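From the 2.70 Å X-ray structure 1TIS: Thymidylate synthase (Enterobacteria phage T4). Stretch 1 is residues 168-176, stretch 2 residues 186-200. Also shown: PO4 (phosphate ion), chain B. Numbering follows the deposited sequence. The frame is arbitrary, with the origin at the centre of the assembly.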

# COMPACT_ATOMS: atom_id res chain seq x y z
N TYR A 168 -13.27 -11.20 -13.53
CA TYR A 168 -12.35 -11.68 -12.52
C TYR A 168 -12.24 -10.62 -11.41
O TYR A 168 -12.60 -9.44 -11.56
CB TYR A 168 -11.00 -11.96 -13.16
CG TYR A 168 -11.00 -13.00 -14.28
CD1 TYR A 168 -11.24 -12.58 -15.57
CD2 TYR A 168 -10.67 -14.32 -14.05
CE1 TYR A 168 -11.12 -13.45 -16.64
CE2 TYR A 168 -10.55 -15.20 -15.12
CZ TYR A 168 -10.77 -14.76 -16.42
OH TYR A 168 -10.58 -15.59 -17.53
N LEU A 169 -11.86 -11.11 -10.25
CA LEU A 169 -11.69 -10.29 -9.08
C LEU A 169 -10.22 -10.32 -8.82
O LEU A 169 -9.60 -11.38 -8.95
CB LEU A 169 -12.40 -10.88 -7.90
CG LEU A 169 -12.30 -10.19 -6.59
CD1 LEU A 169 -12.92 -8.80 -6.66
CD2 LEU A 169 -12.97 -11.07 -5.57
N ASP A 170 -9.60 -9.23 -8.46
CA ASP A 170 -8.18 -9.28 -8.23
C ASP A 170 -7.94 -8.69 -6.85
O ASP A 170 -8.72 -7.79 -6.50
CB ASP A 170 -7.47 -8.46 -9.30
CG ASP A 170 -7.77 -8.79 -10.77
OD1 ASP A 170 -7.95 -9.96 -11.13
OD2 ASP A 170 -7.80 -7.86 -11.57
N LEU A 171 -6.97 -9.15 -6.04
CA LEU A 171 -6.72 -8.51 -4.77
C LEU A 171 -5.26 -8.18 -4.69
O LEU A 171 -4.43 -8.92 -5.21
CB LEU A 171 -7.05 -9.43 -3.57
CG LEU A 171 -6.92 -8.80 -2.15
CD1 LEU A 171 -7.89 -9.51 -1.26
CD2 LEU A 171 -5.52 -8.90 -1.57
N GLN A 172 -4.86 -7.11 -4.00
CA GLN A 172 -3.45 -6.78 -3.81
C GLN A 172 -3.17 -6.28 -2.39
O GLN A 172 -3.72 -5.28 -1.96
CB GLN A 172 -3.03 -5.73 -4.84
CG GLN A 172 -1.70 -5.14 -4.49
CD GLN A 172 -1.21 -4.19 -5.52
OE1 GLN A 172 -0.11 -4.39 -5.99
NE2 GLN A 172 -1.94 -3.18 -5.98
N TRP A 173 -2.29 -6.89 -1.64
CA TRP A 173 -2.00 -6.46 -0.29
C TRP A 173 -0.71 -5.70 -0.26
O TRP A 173 0.14 -5.82 -1.17
CB TRP A 173 -1.89 -7.64 0.72
CG TRP A 173 -1.44 -9.00 0.21
CD1 TRP A 173 -1.93 -9.64 -0.93
CD2 TRP A 173 -0.45 -9.72 0.77
NE1 TRP A 173 -1.24 -10.75 -1.08
CE2 TRP A 173 -0.35 -10.82 -0.09
CE3 TRP A 173 0.33 -9.53 1.87
CZ2 TRP A 173 0.57 -11.81 0.12
CZ3 TRP A 173 1.25 -10.53 2.09
CH2 TRP A 173 1.37 -11.64 1.23
N TYR A 174 -0.59 -4.89 0.77
CA TYR A 174 0.71 -4.27 1.02
C TYR A 174 1.13 -4.81 2.40
O TYR A 174 0.30 -4.88 3.32
CB TYR A 174 0.57 -2.77 1.02
CG TYR A 174 1.88 -2.06 1.18
CD1 TYR A 174 2.50 -2.01 2.42
CD2 TYR A 174 2.42 -1.46 0.07
CE1 TYR A 174 3.69 -1.34 2.56
CE2 TYR A 174 3.60 -0.77 0.21
CZ TYR A 174 4.21 -0.73 1.44
OH TYR A 174 5.37 -0.03 1.56
N GLN A 175 2.35 -5.27 2.56
CA GLN A 175 2.80 -5.80 3.84
C GLN A 175 4.03 -5.01 4.22
O GLN A 175 4.95 -4.81 3.41
CB GLN A 175 3.14 -7.26 3.70
CG GLN A 175 3.65 -7.89 4.97
CD GLN A 175 2.79 -9.04 5.41
OE1 GLN A 175 2.05 -8.95 6.39
NE2 GLN A 175 2.74 -10.16 4.72
N ARG A 176 4.04 -4.54 5.45
CA ARG A 176 5.09 -3.72 6.00
C ARG A 176 6.43 -4.45 6.13
O ARG A 176 7.46 -3.90 5.70
CB ARG A 176 4.68 -3.25 7.37
CG ARG A 176 5.50 -2.09 7.85
CD ARG A 176 5.15 -1.83 9.28
NE ARG A 176 5.43 -2.92 10.19
CZ ARG A 176 4.43 -3.37 10.93
NH1 ARG A 176 3.20 -2.84 10.84
NH2 ARG A 176 4.65 -4.35 11.79
N PHE A 186 2.32 -18.32 4.77
CA PHE A 186 1.01 -18.23 5.42
C PHE A 186 0.21 -17.06 4.83
O PHE A 186 -1.02 -17.10 4.75
CB PHE A 186 1.27 -18.06 6.91
CG PHE A 186 0.11 -18.07 7.93
CD1 PHE A 186 -0.60 -16.89 8.22
CD2 PHE A 186 -0.16 -19.22 8.68
CE1 PHE A 186 -1.54 -16.86 9.24
CE2 PHE A 186 -1.10 -19.18 9.70
CZ PHE A 186 -1.79 -18.01 9.98
N ASN A 187 0.85 -15.99 4.35
CA ASN A 187 0.15 -14.87 3.72
C ASN A 187 -0.31 -14.99 2.29
O ASN A 187 -1.38 -14.47 1.97
CB ASN A 187 0.99 -13.66 3.79
CG ASN A 187 0.89 -13.13 5.19
OD1 ASN A 187 1.89 -12.77 5.82
ND2 ASN A 187 -0.34 -13.08 5.70
N ILE A 188 0.42 -15.68 1.43
CA ILE A 188 0.01 -15.98 0.07
C ILE A 188 -1.36 -16.67 0.22
O ILE A 188 -2.40 -16.17 -0.24
CB ILE A 188 1.09 -16.95 -0.61
CG1 ILE A 188 2.55 -16.40 -0.67
CG2 ILE A 188 0.66 -17.14 -2.06
CD1 ILE A 188 3.67 -17.32 -1.25
N ALA A 189 -1.40 -17.77 1.00
CA ALA A 189 -2.62 -18.53 1.23
C ALA A 189 -3.75 -17.64 1.79
O ALA A 189 -4.76 -17.57 1.09
CB ALA A 189 -2.32 -19.72 2.19
N SER A 190 -3.66 -16.91 2.94
CA SER A 190 -4.75 -16.09 3.47
C SER A 190 -5.44 -15.21 2.46
O SER A 190 -6.67 -15.33 2.35
CB SER A 190 -4.22 -15.24 4.60
OG SER A 190 -4.85 -15.48 5.86
N TYR A 191 -4.80 -14.35 1.67
CA TYR A 191 -5.57 -13.58 0.71
C TYR A 191 -6.00 -14.42 -0.49
O TYR A 191 -7.04 -14.11 -1.08
CB TYR A 191 -4.78 -12.39 0.26
CG TYR A 191 -4.67 -11.32 1.33
CD1 TYR A 191 -5.74 -10.51 1.67
CD2 TYR A 191 -3.48 -11.18 2.00
CE1 TYR A 191 -5.61 -9.58 2.69
CE2 TYR A 191 -3.35 -10.24 3.02
CZ TYR A 191 -4.41 -9.44 3.37
OH TYR A 191 -4.25 -8.55 4.42
N ALA A 192 -5.30 -15.49 -0.92
CA ALA A 192 -5.74 -16.42 -1.97
C ALA A 192 -7.13 -16.96 -1.64
O ALA A 192 -8.03 -16.99 -2.50
CB ALA A 192 -4.80 -17.59 -2.05
N THR A 193 -7.31 -17.39 -0.37
CA THR A 193 -8.60 -17.84 0.12
C THR A 193 -9.46 -16.58 0.14
O THR A 193 -10.52 -16.68 -0.49
CB THR A 193 -8.46 -18.45 1.52
OG1 THR A 193 -7.40 -19.40 1.46
CG2 THR A 193 -9.68 -19.22 1.98
N LEU A 194 -9.11 -15.39 0.68
CA LEU A 194 -9.99 -14.21 0.58
C LEU A 194 -10.45 -13.82 -0.82
O LEU A 194 -11.59 -13.36 -0.98
CB LEU A 194 -9.36 -12.92 1.14
CG LEU A 194 -9.97 -12.13 2.33
CD1 LEU A 194 -9.92 -10.66 1.97
CD2 LEU A 194 -11.42 -12.49 2.59
N VAL A 195 -9.68 -13.98 -1.91
CA VAL A 195 -10.22 -13.64 -3.22
C VAL A 195 -11.14 -14.77 -3.62
O VAL A 195 -12.01 -14.59 -4.46
CB VAL A 195 -9.07 -13.40 -4.21
CG1 VAL A 195 -8.28 -14.64 -4.34
CG2 VAL A 195 -9.59 -13.06 -5.60
N HIS A 196 -11.01 -15.97 -3.06
CA HIS A 196 -11.99 -17.03 -3.34
C HIS A 196 -13.37 -16.79 -2.73
O HIS A 196 -14.40 -16.84 -3.40
CB HIS A 196 -11.46 -18.37 -2.83
CG HIS A 196 -10.63 -19.01 -3.91
ND1 HIS A 196 -9.39 -18.70 -4.23
CD2 HIS A 196 -11.09 -19.98 -4.76
CE1 HIS A 196 -9.09 -19.44 -5.25
NE2 HIS A 196 -10.11 -20.21 -5.57
N ILE A 197 -13.37 -16.52 -1.43
CA ILE A 197 -14.59 -16.29 -0.69
C ILE A 197 -15.25 -15.07 -1.32
O ILE A 197 -16.39 -15.22 -1.79
CB ILE A 197 -14.16 -16.12 0.78
CG1 ILE A 197 -14.02 -17.47 1.41
CG2 ILE A 197 -15.19 -15.33 1.58
CD1 ILE A 197 -13.38 -17.25 2.79
N VAL A 198 -14.57 -13.92 -1.50
CA VAL A 198 -15.27 -12.78 -2.08
C VAL A 198 -15.71 -12.98 -3.54
O VAL A 198 -16.78 -12.52 -3.94
CB VAL A 198 -14.40 -11.55 -1.95
CG1 VAL A 198 -15.26 -10.32 -2.28
CG2 VAL A 198 -13.85 -11.42 -0.53
N ALA A 199 -14.97 -13.70 -4.40
CA ALA A 199 -15.41 -14.03 -5.73
C ALA A 199 -16.60 -14.93 -5.58
O ALA A 199 -17.46 -14.75 -6.43
CB ALA A 199 -14.47 -14.82 -6.49
N LYS A 200 -16.80 -15.80 -4.57
CA LYS A 200 -18.03 -16.59 -4.52
C LYS A 200 -19.26 -15.77 -4.09
O LYS A 200 -20.42 -16.07 -4.44
CB LYS A 200 -17.81 -17.80 -3.59
CG LYS A 200 -19.02 -18.75 -3.56
CD LYS A 200 -19.05 -19.47 -4.91
CE LYS A 200 -20.43 -19.79 -5.54
NZ LYS A 200 -20.22 -20.41 -6.85
P PO4 B . 7.78 -5.51 12.92
O1 PO4 B . 8.54 -5.78 14.30
O2 PO4 B . 8.45 -6.37 11.90
O3 PO4 B . 7.97 -4.05 12.71
O4 PO4 B . 6.42 -5.95 13.28

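Strand 168-175 runs roughly antiparallel to helix 186-200, with 147° between their N-to-C directions and an axial closest approach of 8.7 Å. Strand alternation sorts the side chains: the CA-to-CB bonds of Leu169, Leu171, Trp173 and Gln175 point toward the helix, whereas those of Asp170, Gln172 and Tyr174 point away.

Leu169, with chi1 t (178°) and chi2 p (63°), places CD2 against the helix segment Val195 to Ala199. Leu169 CD2 lies 3.9 Å from Val195 CG2, 3.9 Å from Val198 CB and 4.1 Å from Ala199 CB; it also comes within 3.5 Å of Ala199 N. Leu171 is also t at chi1, but its chi2 is t (151°), and both methyls of Leu171 pack on Tyr191 CD1 (CD2 at 3.6 Å, CD1 at 3.8 Å), and CD1 also lies 4.0 Å from Leu194 CD1.

Trp173 and Tyr191 form an aromatic pair. Tyr191, chi1 m (-72°), forms an offset stack with the five-membered ring of Trp173: centroids are 4.3 Å apart and the planes are inclined by 25°. Trp173 CB also lies over the tyrosine face, 4.2 Å from the ring centroid and 25° off its normal, a CH-pi arrangement. Trp173 has an off-well chi1 of 28°, and in this conformation its six-membered ring extends along the helix toward Asn187, where CH2 packs 3.3 Å from Asn187 CB.

At Gln175 the contact becomes polar. Gln175, chi1 t (178°) but chi2 off-well at 121°, donates from NE2 to Asn187 OD1 at 3.0 Å with an N-H...O angle of 149°. This is the only hydrogen bond between the stretches; Gln175 OE1 is satisfied elsewhere in the structure.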